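Local structure of apical membrane antigen 1 (Babesia divergens, 4APM) at residues Lys18-Leu21 with Ala22-His25. The protein is a calcium-binding membrane antigen that probably takes part in host-cell invasion at the moving junction of this apicomplexan parasite. Numbering follows the deposited sequence.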
# COMPACT_ATOMS: atom_id res chain seq x y z
N LYS A 18 -5.62 -6.90 7.79
CA LYS A 18 -5.35 -5.66 7.06
C LYS A 18 -4.87 -5.91 5.61
O LYS A 18 -5.09 -5.09 4.71
CB LYS A 18 -4.36 -4.79 7.85
CG LYS A 18 -2.95 -5.36 7.99
CD LYS A 18 -2.06 -4.42 8.82
CE LYS A 18 -2.22 -4.64 10.33
NZ LYS A 18 -1.71 -6.00 10.73
N PHE A 19 -4.25 -7.07 5.36
CA PHE A 19 -3.56 -7.29 4.09
C PHE A 19 -4.57 -7.70 3.02
O PHE A 19 -4.28 -7.69 1.82
CB PHE A 19 -2.43 -8.31 4.27
CG PHE A 19 -1.26 -7.77 5.06
CD1 PHE A 19 -0.30 -6.96 4.44
CD2 PHE A 19 -1.20 -7.94 6.45
CE1 PHE A 19 0.70 -6.34 5.19
CE2 PHE A 19 -0.16 -7.36 7.20
CZ PHE A 19 0.79 -6.56 6.57
N ASP A 20 -5.78 -8.01 3.46
CA ASP A 20 -6.86 -8.27 2.55
C ASP A 20 -7.45 -6.93 2.11
O ASP A 20 -8.45 -6.44 2.67
CB ASP A 20 -7.91 -9.16 3.22
CG ASP A 20 -8.97 -9.67 2.25
OD1 ASP A 20 -9.07 -9.16 1.11
OD2 ASP A 20 -9.72 -10.57 2.66
N LEU A 21 -6.78 -6.33 1.12
CA LEU A 21 -7.10 -4.99 0.65
C LEU A 21 -8.50 -4.83 0.01
O LEU A 21 -9.07 -3.73 0.04
CB LEU A 21 -5.97 -4.49 -0.28
CG LEU A 21 -4.72 -4.04 0.52
CD1 LEU A 21 -3.51 -3.92 -0.39
CD2 LEU A 21 -4.97 -2.70 1.20
N ALA A 22 -9.08 -5.93 -0.51
CA ALA A 22 -10.50 -5.92 -0.93
C ALA A 22 -11.42 -5.53 0.24
O ALA A 22 -12.41 -4.83 0.06
CB ALA A 22 -10.93 -7.27 -1.52
N LYS A 23 -11.10 -6.01 1.45
CA LYS A 23 -11.87 -5.63 2.65
C LYS A 23 -11.42 -4.33 3.30
O LYS A 23 -12.25 -3.53 3.65
CB LYS A 23 -11.83 -6.72 3.72
CG LYS A 23 -12.31 -8.09 3.30
CD LYS A 23 -12.54 -8.91 4.57
CE LYS A 23 -12.40 -10.40 4.34
NZ LYS A 23 -13.45 -10.94 3.43
N SER A 24 -10.12 -4.19 3.59
CA SER A 24 -9.63 -3.04 4.37
C SER A 24 -9.61 -1.73 3.57
O SER A 24 -9.81 -0.65 4.14
CB SER A 24 -8.23 -3.31 4.89
OG SER A 24 -7.36 -3.56 3.82
N HIS A 25 -9.42 -1.82 2.25
CA HIS A 25 -9.48 -0.66 1.37
C HIS A 25 -10.73 -0.67 0.48
O HIS A 25 -11.48 0.29 0.46
CB HIS A 25 -8.19 -0.63 0.51
CG HIS A 25 -8.04 0.62 -0.30
ND1 HIS A 25 -7.98 0.59 -1.66
CD2 HIS A 25 -7.96 1.95 0.08
CE1 HIS A 25 -7.84 1.85 -2.11
NE2 HIS A 25 -7.83 2.68 -1.04
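The side chains of D20 and K23 meet at the start of the short helix 21-24, where D20 holds the N-cap position and is itself the centre of an inverse gamma turn. The two side chains cross at a slant, OD2 of D20 against CG and CE of K23. With CG anti to the backbone N (chi1 -171°), D20 brings OD2 within 3.2 Å of CE of K23. The chain of K23 bends only at its last torsion, which leaves NZ of K23 in a long salt bridge, 3.8 Å from OD2 of D20. The carbonyl oxygen of D20 starts the helical bonding, accepting from both K23 N and S24 N. The bond from S24 N lies in the carbonyl plane and is nearly straight (170°), whereas K23 N sits above that plane.

S24 points its side chain back at the approach to the helix. S24 OG, placed between its own backbone N and carbonyl carbon (chi1 59°), donates to K18 O at 2.9 Å and ties the helix to the loop that follows helix 8-16. The ammonium of K18 itself turns to Y15, bonding to its carbonyl. On the buried side, L21 also packs on P218 and N315 and lays CD2 3.6 Å from S24 OG. The side chains of L21 and H25 meet at a slant, CD2 of L21 lying 3.9 Å from CB of H25, whose amide N donates to L21 O at 2.9 Å.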